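Long-range contacts in Exo beta-1,2-glucooligosaccharide sophorohydrolase (non-reducing end) (Parabacteroides distasonis ATCC 8503, PDB 5Z06), which hydrolyses linear beta-1,2-glucan and beta-1,2-glucooligosaccharides of four or more units, releasing sophorose from the non-reducing end: residues Ile474-Glu484 with Asp692-Ile703; Leu358-Ala367 with Leu426-Tyr435. All coordinates share one frame; numbering follows the deposited sequence.

Contact 1. Residues Ile474-Glu484 with Asp692-Ile703; sequences IMGPKYGISPE and DVQKGIQKIQSI
Met475 leaves its backbone with CG anti to the carbonyl carbon (chi1 -62°) and then runs extended to CE, which drives the thioether across the helix of Asp692-Ser702. There it packs as a knob into the hole formed by Asp692, Val693, Gly696 and Ile697. Met475 SD lies against Val693, and Met475 CE reaches 3.7 Å from Val693 CG1. The same methyl bridges to Ile697, Met475 CE lying 3.9 Å from Ile697 CG1. Met475 CG rests 3.7 Å from Gly696 CA. Gly696 is the floor of that hole: any CB there would run into Met475 CG, and the missing side chain lets the two backbones approach to 4.4 Å between Met475 CA and Gly696 CA. One turn beyond Gly696, Ile700 meets Ile474 at about a right angle, with Ile474 CD1 3.7 Å from Ile700 CD1. Beyond the loop, the ring of Pro483 lies on Lys699 through CG and CB, while Ile703 CD1 packs against the ring, 3.8 Å from Pro483 CB. Behind Pro483, Ser482 OG accepts from Glu484 N, a capping bond at the turn leading into helix 485-490. At the other end the Pro477 ring sits against the carboxylate of Asp692, Pro477 CG 3.6 Å from Asp692 OD2; the same oxygen takes its hydrogen bond from Trp427 NE1 of helix 414-428. The contact thus packs the end of helix 467-475 and its following loop on helix 691-702, the chain's last. Its chemistry is mostly apolar packing and close fit, with Pro477 against a carboxylate satisfied by Trp427.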
loop_
_atom_site.group_PDB
_atom_site.type_symbol
_atom_site.label_atom_id
_atom_site.label_comp_id
_atom_site.label_asym_id
_atom_site.label_seq_id
_atom_site.Cartn_x
_atom_site.Cartn_y
_atom_site.Cartn_z
ATOM N N ILE A 474 24.913 14.589 8.867
ATOM C CA ILE A 474 25.572 15.707 9.520
ATOM C C ILE A 474 25.438 15.637 11.063
ATOM O O ILE A 474 26.275 16.173 11.809
ATOM C CB ILE A 474 24.961 17.026 8.963
ATOM C CG1 ILE A 474 25.293 17.175 7.467
ATOM C CG2 ILE A 474 25.455 18.270 9.708
ATOM C CD1 ILE A 474 24.420 18.175 6.731
ATOM N N MET A 475 24.377 15.005 11.542
ATOM C CA MET A 475 24.164 14.845 12.990
ATOM C C MET A 475 24.907 13.670 13.548
ATOM O O MET A 475 25.093 13.586 14.754
ATOM C CB MET A 475 22.686 14.652 13.283
ATOM C CG MET A 475 21.832 15.843 12.876
ATOM S SD MET A 475 20.125 15.337 12.584
ATOM C CE MET A 475 19.407 16.954 12.281
ATOM N N GLY A 476 25.297 12.734 12.685
ATOM C CA GLY A 476 26.031 11.543 13.099
ATOM C C GLY A 476 27.212 11.966 13.952
ATOM O O GLY A 476 28.022 12.764 13.500
ATOM N N PRO A 477 27.295 11.467 15.198
ATOM C CA PRO A 477 28.311 11.971 16.110
ATOM C C PRO A 477 29.707 11.424 15.834
ATOM O O PRO A 477 30.691 12.089 16.131
ATOM C CB PRO A 477 27.803 11.497 17.473
ATOM C CG PRO A 477 27.128 10.206 17.153
ATOM C CD PRO A 477 26.416 10.480 15.856
ATOM N N LYS A 478 29.799 10.219 15.295
ATOM C CA LYS A 478 31.088 9.604 15.029
ATOM C C LYS A 478 31.491 9.715 13.547
ATOM O O LYS A 478 32.626 10.030 13.226
ATOM C CB LYS A 478 31.056 8.145 15.457
ATOM C CG LYS A 478 32.389 7.451 15.304
ATOM C CD LYS A 478 32.385 6.112 16.006
ATOM C CE LYS A 478 33.770 5.507 15.908
ATOM N NZ LYS A 478 33.714 4.169 16.526
ATOM N N TYR A 479 30.565 9.419 12.649
ATOM C CA TYR A 479 30.872 9.325 11.227
ATOM C C TYR A 479 30.123 10.387 10.468
ATOM O O TYR A 479 29.700 10.153 9.347
ATOM C CB TYR A 479 30.498 7.957 10.710
ATOM C CG TYR A 479 31.270 6.831 11.347
ATOM C CD1 TYR A 479 32.612 6.628 11.029
ATOM C CD2 TYR A 479 30.653 5.955 12.244
ATOM C CE1 TYR A 479 33.325 5.589 11.593
ATOM C CE2 TYR A 479 31.347 4.907 12.818
ATOM C CZ TYR A 479 32.686 4.731 12.493
ATOM O OH TYR A 479 33.398 3.702 13.047
ATOM N N GLY A 480 29.984 11.556 11.092
ATOM C CA GLY A 480 29.280 12.649 10.520
ATOM C C GLY A 480 30.001 13.160 9.307
ATOM O O GLY A 480 31.189 12.905 9.107
ATOM N N ILE A 481 29.244 13.854 8.482
ATOM C CA ILE A 481 29.782 14.568 7.356
ATOM C C ILE A 481 29.681 16.042 7.717
ATOM O O ILE A 481 28.964 16.449 8.646
ATOM C CB ILE A 481 29.041 14.243 6.042
ATOM C CG1 ILE A 481 27.600 14.768 6.055
ATOM C CG2 ILE A 481 29.085 12.746 5.775
ATOM C CD1 ILE A 481 26.860 14.464 4.762
ATOM N N SER A 482 30.432 16.832 6.979
ATOM C CA SER A 482 30.501 18.260 7.199
ATOM C C SER A 482 29.126 18.887 6.942
ATOM O O SER A 482 28.449 18.505 5.988
ATOM C CB SER A 482 31.540 18.861 6.242
ATOM O OG SER A 482 31.329 20.252 6.086
ATOM N N PRO A 483 28.715 19.865 7.766
ATOM C CA PRO A 483 27.450 20.539 7.474
ATOM C C PRO A 483 27.403 21.215 6.091
ATOM O O PRO A 483 26.316 21.425 5.541
ATOM C CB PRO A 483 27.313 21.551 8.621
ATOM C CG PRO A 483 28.686 21.739 9.149
ATOM C CD PRO A 483 29.344 20.399 8.996
ATOM N N GLU A 484 28.569 21.518 5.516
ATOM C CA GLU A 484 28.653 22.073 4.149
ATOM C C GLU A 484 28.043 21.161 3.103
ATOM O O GLU A 484 27.592 21.640 2.065
ATOM C CB GLU A 484 30.106 22.430 3.746
ATOM C CG GLU A 484 30.601 23.803 4.217
ATOM C CD GLU A 484 30.917 23.884 5.704
ATOM O OE1 GLU A 484 30.982 22.834 6.387
ATOM O OE2 GLU A 484 31.112 25.016 6.206
ATOM N N ASP A 692 22.228 15.061 19.249
ATOM C CA ASP A 692 22.864 15.060 17.931
ATOM C C ASP A 692 22.086 15.808 16.884
ATOM O O ASP A 692 22.697 16.423 15.990
ATOM C CB ASP A 692 23.129 13.649 17.435
ATOM C CG ASP A 692 24.060 12.888 18.352
ATOM O OD1 ASP A 692 24.775 13.530 19.127
ATOM O OD2 ASP A 692 24.031 11.650 18.337
ATOM N N VAL A 693 20.752 15.754 16.994
ATOM C CA VAL A 693 19.871 16.471 16.082
ATOM C C VAL A 693 20.057 17.961 16.280
ATOM O O VAL A 693 20.249 18.684 15.323
ATOM C CB VAL A 693 18.381 16.060 16.247
ATOM C CG1 VAL A 693 17.453 16.960 15.441
ATOM C CG2 VAL A 693 18.194 14.618 15.791
ATOM N N GLN A 694 20.005 18.413 17.525
ATOM C CA GLN A 694 20.197 19.828 17.813
ATOM C C GLN A 694 21.538 20.317 17.289
ATOM O O GLN A 694 21.574 21.330 16.589
ATOM C CB GLN A 694 20.027 20.116 19.300
ATOM C CG GLN A 694 18.569 20.075 19.721
ATOM C CD GLN A 694 18.366 20.083 21.224
ATOM O OE1 GLN A 694 19.306 20.247 21.995
ATOM N NE2 GLN A 694 17.131 19.901 21.646
ATOM N N LYS A 695 22.617 19.586 17.574
ATOM C CA LYS A 695 23.950 19.973 17.085
ATOM C C LYS A 695 24.024 20.107 15.568
ATOM O O LYS A 695 24.621 21.045 15.063
ATOM C CB LYS A 695 25.068 19.028 17.555
ATOM C CG LYS A 695 25.859 19.553 18.746
ATOM C CD LYS A 695 24.990 19.599 20.010
ATOM C CE LYS A 695 25.794 19.679 21.310
ATOM N NZ LYS A 695 25.254 18.729 22.334
ATOM N N GLY A 696 23.443 19.153 14.852
ATOM C CA GLY A 696 23.518 19.142 13.399
ATOM C C GLY A 696 22.776 20.318 12.796
ATOM O O GLY A 696 23.271 20.948 11.860
ATOM N N ILE A 697 21.605 20.611 13.360
ATOM C CA ILE A 697 20.792 21.748 12.939
ATOM C C ILE A 697 21.558 23.041 13.161
ATOM O O ILE A 697 21.603 23.900 12.265
ATOM C CB ILE A 697 19.462 21.812 13.724
ATOM C CG1 ILE A 697 18.547 20.627 13.354
ATOM C CG2 ILE A 697 18.735 23.142 13.520
ATOM C CD1 ILE A 697 17.887 20.699 12.007
ATOM N N GLN A 698 22.126 23.186 14.363
ATOM C CA GLN A 698 22.952 24.359 14.689
ATOM C C GLN A 698 24.027 24.525 13.633
ATOM O O GLN A 698 24.191 25.600 13.065
ATOM C CB GLN A 698 23.644 24.228 16.048
ATOM C CG GLN A 698 22.761 24.446 17.260
ATOM C CD GLN A 698 23.493 24.162 18.580
ATOM O OE1 GLN A 698 24.731 24.013 18.619
ATOM N NE2 GLN A 698 22.725 24.077 19.670
ATOM N N LYS A 699 24.748 23.441 13.376
ATOM C CA LYS A 699 25.846 23.470 12.425
ATOM C C LYS A 699 25.379 23.893 11.050
ATOM O O LYS A 699 26.066 24.658 10.386
ATOM C CB LYS A 699 26.537 22.114 12.320
ATOM C CG LYS A 699 27.380 21.744 13.515
ATOM C CD LYS A 699 27.967 20.359 13.305
ATOM C CE LYS A 699 28.775 19.931 14.505
ATOM N NZ LYS A 699 29.290 18.574 14.229
ATOM N N ILE A 700 24.229 23.386 10.608
ATOM C CA ILE A 700 23.783 23.684 9.254
ATOM C C ILE A 700 23.346 25.132 9.197
ATOM O O ILE A 700 23.724 25.854 8.280
ATOM C CB ILE A 700 22.656 22.756 8.768
ATOM C CG1 ILE A 700 23.178 21.326 8.621
ATOM C CG2 ILE A 700 22.140 23.233 7.414
ATOM C CD1 ILE A 700 22.095 20.269 8.620
ATOM N N GLN A 701 22.564 25.544 10.182
ATOM C CA GLN A 701 22.040 26.914 10.232
ATOM C C GLN A 701 23.102 27.984 10.483
ATOM O O GLN A 701 22.871 29.140 10.176
ATOM C CB GLN A 701 20.937 27.019 11.284
ATOM C CG GLN A 701 19.710 26.171 10.942
ATOM C CD GLN A 701 18.521 26.463 11.813
ATOM O OE1 GLN A 701 17.380 26.309 11.388
ATOM N NE2 GLN A 701 18.778 26.873 13.042
ATOM N N SER A 702 24.257 27.609 11.022
ATOM C CA SER A 702 25.343 28.562 11.261
ATOM C C SER A 702 26.222 28.833 10.024
ATOM O O SER A 702 27.004 29.774 10.037
ATOM C CB SER A 702 26.227 28.078 12.409
ATOM O OG SER A 702 27.038 26.998 11.969
ATOM N N ILE A 703 26.118 28.025 8.972
ATOM C CA ILE A 703 26.920 28.238 7.747
ATOM C C ILE A 703 26.619 29.610 7.149
ATOM O O ILE A 703 25.457 29.994 7.077
ATOM C CB ILE A 703 26.646 27.134 6.698
ATOM C CG1 ILE A 703 27.222 25.803 7.188
ATOM C CG2 ILE A 703 27.245 27.477 5.328
ATOM C CD1 ILE A 703 26.593 24.614 6.523
#

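Contact 2. Residues Leu358-Ala367 with Leu426-Tyr435; sequences LEKADKFHGA and LWKNVEWSWY
His365 and Glu431 join the loops leaving helices 344-360 and 414-428 by a histidine-carboxylate hydrogen bond, in a helical part consistent with the six-hairpin glycosidase clan; His365 is the second residue of a type I' beta turn from Phe364 to Ala367. His365 ND1 donates to Glu431 OE1 at 2.6 Å; the oxygen lies in the imidazole plane, but the nitrogen comes from above the carboxylate plane, with the two planes 90° apart. One face of the imidazole lies on the Trp434 indole in a face-to-face stack, its centroid 3.5 Å from that of the five-membered ring and the planes 12° apart. Trp434 has CG anti to its backbone nitrogen (chi1 176°), which lays the indole against the histidine, and Trp448 meets both rings edge-to-face. With an alanine in place of Trp434, this imidazole face would probably lose its stacking partner, leaving the ring held mainly by Glu431 and Trp448. The backbone repeats the link to Glu431, whose N donates to His365 O at 2.7 Å. Tyr435 OH donates to Phe364 O at 2.6 Å from above the carbonyl plane, while Ala367 N, which closes the turn, reaches the same oxygen from the opposite face. Gly366 CA makes a CA-H...O contact with Asn429 O at 3.2 Å, so close that a CB would clash. Farther out, Leu426 inserts its methyls between Leu358 and Lys363, Leu426 CD2 resting 3.5 Å from Lys363 CE. The bent Lys363 chain curls back over the end of helix 344-360, its NZ donating to Leu358 O and Ala361 O. A water then joins the two backbones, donating to Gly366 O at 2.7 Å and to Leu426 O at 2.6 Å.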
loop_
_atom_site.group_PDB
_atom_site.type_symbol
_atom_site.label_atom_id
_atom_site.label_comp_id
_atom_site.label_asym_id
_atom_site.label_seq_id
_atom_site.Cartn_x
_atom_site.Cartn_y
_atom_site.Cartn_z
ATOM N N LEU A 358 17.421 -5.225 14.686
ATOM C CA LEU A 358 18.248 -4.280 13.942
ATOM C C LEU A 358 19.705 -4.442 14.323
ATOM O O LEU A 358 20.584 -4.323 13.465
ATOM C CB LEU A 358 17.789 -2.847 14.136
ATOM C CG LEU A 358 16.460 -2.516 13.471
ATOM C CD1 LEU A 358 15.969 -1.174 14.011
ATOM C CD2 LEU A 358 16.586 -2.480 11.960
ATOM N N GLU A 359 19.970 -4.769 15.578
ATOM C CA GLU A 359 21.328 -5.137 15.961
ATOM C C GLU A 359 21.864 -6.263 15.114
ATOM O O GLU A 359 22.985 -6.199 14.675
ATOM C CB GLU A 359 21.414 -5.517 17.433
ATOM C CG GLU A 359 21.550 -4.287 18.314
ATOM C CD GLU A 359 21.573 -4.602 19.793
ATOM O OE1 GLU A 359 21.644 -5.794 20.169
ATOM O OE2 GLU A 359 21.534 -3.636 20.585
ATOM N N LYS A 360 21.052 -7.285 14.884
ATOM C CA LYS A 360 21.466 -8.440 14.123
ATOM C C LYS A 360 21.386 -8.264 12.616
ATOM O O LYS A 360 21.968 -9.045 11.906
ATOM C CB LYS A 360 20.620 -9.633 14.511
ATOM C CG LYS A 360 20.839 -10.072 15.952
ATOM C CD LYS A 360 20.051 -11.335 16.281
ATOM C CE LYS A 360 18.540 -11.124 16.168
ATOM N NZ LYS A 360 17.737 -12.208 16.807
ATOM N N ALA A 361 20.639 -7.287 12.120
ATOM C CA ALA A 361 20.486 -7.147 10.690
ATOM C C ALA A 361 21.823 -6.821 10.007
ATOM O O ALA A 361 22.692 -6.187 10.614
ATOM C CB ALA A 361 19.468 -6.070 10.383
ATOM N N ASP A 362 21.982 -7.262 8.757
ATOM C CA ASP A 362 23.144 -6.853 7.936
ATOM C C ASP A 362 23.323 -5.340 7.976
ATOM O O ASP A 362 22.344 -4.575 7.855
ATOM C CB ASP A 362 22.976 -7.224 6.450
ATOM C CG ASP A 362 22.939 -8.713 6.198
ATOM O OD1 ASP A 362 23.455 -9.482 7.055
ATOM O OD2 ASP A 362 22.393 -9.089 5.126
ATOM N N LYS A 363 24.570 -4.925 8.159
ATOM C CA LYS A 363 24.953 -3.535 8.045
ATOM C C LYS A 363 25.865 -3.390 6.849
ATOM O O LYS A 363 26.526 -4.341 6.427
ATOM C CB LYS A 363 25.704 -3.044 9.284
ATOM C CG LYS A 363 24.984 -3.263 10.592
ATOM C CD LYS A 363 23.547 -2.781 10.533
ATOM C CE LYS A 363 22.939 -2.799 11.911
ATOM N NZ LYS A 363 23.024 -4.164 12.489
ATOM N N PHE A 364 25.877 -2.177 6.317
ATOM C CA PHE A 364 26.660 -1.823 5.139
ATOM C C PHE A 364 27.273 -0.493 5.478
ATOM O O PHE A 364 26.650 0.560 5.313
ATOM C CB PHE A 364 25.744 -1.792 3.923
ATOM C CG PHE A 364 25.034 -3.090 3.708
ATOM C CD1 PHE A 364 25.702 -4.180 3.122
ATOM C CD2 PHE A 364 23.715 -3.262 4.170
ATOM C CE1 PHE A 364 25.050 -5.389 2.954
ATOM C CE2 PHE A 364 23.066 -4.474 4.012
ATOM C CZ PHE A 364 23.725 -5.539 3.405
ATOM N N HIS A 365 28.473 -0.578 6.054
ATOM C CA HIS A 365 29.087 0.531 6.767
ATOM C C HIS A 365 28.097 1.157 7.783
ATOM O O HIS A 365 27.845 2.378 7.837
ATOM C CB HIS A 365 29.713 1.505 5.759
ATOM C CG HIS A 365 30.941 0.940 5.123
ATOM N ND1 HIS A 365 32.176 0.995 5.729
ATOM C CD2 HIS A 365 31.102 0.194 4.009
ATOM C CE1 HIS A 365 33.061 0.376 4.973
ATOM N NE2 HIS A 365 32.434 -0.128 3.927
ATOM N N GLY A 366 27.500 0.266 8.561
ATOM C CA GLY A 366 26.560 0.665 9.606
ATOM C C GLY A 366 25.167 1.042 9.145
ATOM O O GLY A 366 24.231 1.079 9.969
ATOM N N ALA A 367 25.005 1.305 7.847
ATOM C CA ALA A 367 23.697 1.589 7.285
ATOM C C ALA A 367 22.977 0.287 7.080
ATOM O O ALA A 367 23.588 -0.789 7.074
ATOM C CB ALA A 367 23.825 2.341 5.963
ATOM N N LEU A 426 23.628 1.568 17.426
ATOM C CA LEU A 426 23.210 1.487 16.029
ATOM C C LEU A 426 23.403 2.829 15.319
ATOM O O LEU A 426 24.016 2.897 14.244
ATOM C CB LEU A 426 21.752 1.043 15.939
ATOM C CG LEU A 426 21.512 -0.453 16.122
ATOM C CD1 LEU A 426 20.046 -0.708 16.429
ATOM C CD2 LEU A 426 21.913 -1.228 14.879
ATOM N N TRP A 427 22.895 3.884 15.950
ATOM C CA TRP A 427 23.009 5.247 15.438
ATOM C C TRP A 427 24.467 5.725 15.253
ATOM O O TRP A 427 24.827 6.206 14.183
ATOM C CB TRP A 427 22.259 6.189 16.361
ATOM C CG TRP A 427 22.576 7.635 16.267
ATOM C CD1 TRP A 427 23.037 8.414 17.276
ATOM C CD2 TRP A 427 22.417 8.493 15.132
ATOM N NE1 TRP A 427 23.153 9.707 16.855
ATOM C CE2 TRP A 427 22.793 9.787 15.538
ATOM C CE3 TRP A 427 21.989 8.300 13.827
ATOM C CZ2 TRP A 427 22.770 10.883 14.676
ATOM C CZ3 TRP A 427 21.959 9.389 12.968
ATOM C CH2 TRP A 427 22.355 10.660 13.391
ATOM N N LYS A 428 25.278 5.590 16.292
ATOM C CA LYS A 428 26.682 6.007 16.220
ATOM C C LYS A 428 27.431 5.296 15.123
ATOM O O LYS A 428 28.343 5.870 14.526
ATOM C CB LYS A 428 27.415 5.752 17.538
ATOM C CG LYS A 428 27.150 6.805 18.597
ATOM C CD LYS A 428 27.371 6.268 20.010
ATOM C CE LYS A 428 27.303 7.384 21.046
ATOM N NZ LYS A 428 27.057 6.793 22.389
ATOM N N ASN A 429 27.056 4.044 14.872
ATOM C CA ASN A 429 27.781 3.230 13.907
ATOM C C ASN A 429 27.319 3.331 12.478
ATOM O O ASN A 429 27.919 2.688 11.629
ATOM C CB ASN A 429 27.856 1.771 14.385
ATOM C CG ASN A 429 28.721 1.639 15.610
ATOM O OD1 ASN A 429 29.761 2.284 15.700
ATOM N ND2 ASN A 429 28.286 0.854 16.566
ATOM N N VAL A 430 26.314 4.148 12.182
ATOM C CA VAL A 430 25.973 4.397 10.783
ATOM C C VAL A 430 27.095 5.258 10.206
ATOM O O VAL A 430 27.235 6.445 10.546
ATOM C CB VAL A 430 24.633 5.127 10.573
ATOM C CG1 VAL A 430 24.388 5.317 9.082
ATOM C CG2 VAL A 430 23.485 4.361 11.187
ATOM N N GLU A 431 27.891 4.666 9.330
ATOM C CA GLU A 431 29.008 5.405 8.728
ATOM C C GLU A 431 28.520 6.280 7.573
ATOM O O GLU A 431 28.751 5.973 6.397
ATOM C CB GLU A 431 30.099 4.452 8.263
ATOM C CG GLU A 431 30.630 3.545 9.349
ATOM C CD GLU A 431 31.374 2.349 8.788
ATOM O OE1 GLU A 431 32.114 2.532 7.789
ATOM O OE2 GLU A 431 31.212 1.239 9.346
ATOM N N TRP A 432 27.858 7.381 7.919
ATOM C CA TRP A 432 27.330 8.323 6.919
ATOM C C TRP A 432 28.422 8.768 5.940
ATOM O O TRP A 432 28.203 8.804 4.734
ATOM C CB TRP A 432 26.696 9.559 7.579
ATOM C CG TRP A 432 25.611 9.226 8.559
ATOM C CD1 TRP A 432 25.726 9.189 9.901
ATOM C CD2 TRP A 432 24.257 8.880 8.262
ATOM N NE1 TRP A 432 24.532 8.853 10.475
ATOM C CE2 TRP A 432 23.612 8.645 9.485
ATOM C CE3 TRP A 432 23.530 8.739 7.084
ATOM C CZ2 TRP A 432 22.287 8.253 9.559
ATOM C CZ3 TRP A 432 22.212 8.372 7.167
ATOM C CH2 TRP A 432 21.610 8.121 8.401
ATOM N N SER A 433 29.597 9.085 6.477
ATOM C CA SER A 433 30.739 9.560 5.696
ATOM C C SER A 433 31.155 8.588 4.627
ATOM O O SER A 433 31.575 9.008 3.564
ATOM C CB SER A 433 31.933 9.867 6.603
ATOM O OG SER A 433 32.189 8.792 7.478
ATOM N N TRP A 434 31.039 7.292 4.907
ATOM C CA TRP A 434 31.295 6.267 3.934
ATOM C C TRP A 434 30.491 6.490 2.667
ATOM O O TRP A 434 31.002 6.308 1.572
ATOM C CB TRP A 434 30.946 4.880 4.470
ATOM C CG TRP A 434 31.126 3.846 3.431
ATOM C CD1 TRP A 434 30.149 3.301 2.647
ATOM C CD2 TRP A 434 32.366 3.289 2.976
ATOM N NE1 TRP A 434 30.696 2.419 1.757
ATOM C CE2 TRP A 434 32.055 2.378 1.940
ATOM C CE3 TRP A 434 33.703 3.444 3.364
ATOM C CZ2 TRP A 434 33.038 1.619 1.284
ATOM C CZ3 TRP A 434 34.675 2.688 2.721
ATOM C CH2 TRP A 434 34.339 1.799 1.681
ATOM N N TYR A 435 29.236 6.902 2.823
ATOM C CA TYR A 435 28.346 7.084 1.674
ATOM C C TYR A 435 28.625 8.333 0.823
ATOM O O TYR A 435 27.908 8.607 -0.142
ATOM C CB TYR A 435 26.883 6.984 2.131
ATOM C CG TYR A 435 26.552 5.563 2.408
ATOM C CD1 TYR A 435 26.929 4.959 3.602
ATOM C CD2 TYR A 435 25.927 4.780 1.447
ATOM C CE1 TYR A 435 26.658 3.618 3.833
ATOM C CE2 TYR A 435 25.653 3.432 1.678
ATOM C CZ TYR A 435 26.027 2.865 2.865
ATOM O OH TYR A 435 25.753 1.548 3.081
HETATM O O HOH W 1 24.260 0.837 12.621
#

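From the N terminus, the chain first passes the beta-rich part and then enters the helical part that holds both contacts. Contact 2 closes first, bringing the exit of helix 344-360 to that of helix 414-428 across 58 intervening residues, which include helix 392-408. Contact 1 opens later, at the end of helix 467-475, and 207 residues separate its segments. The two follow in series, neither nested nor crossing, with centres about 18 Å apart. They meet at Trp427, whose ring packs on Pro477, and where Tyr479 O probably accepts from Ser433 N. The exit of helix 344-360 is thus linked through helix 414-428 to the end of helix 467-475 and to the last helix.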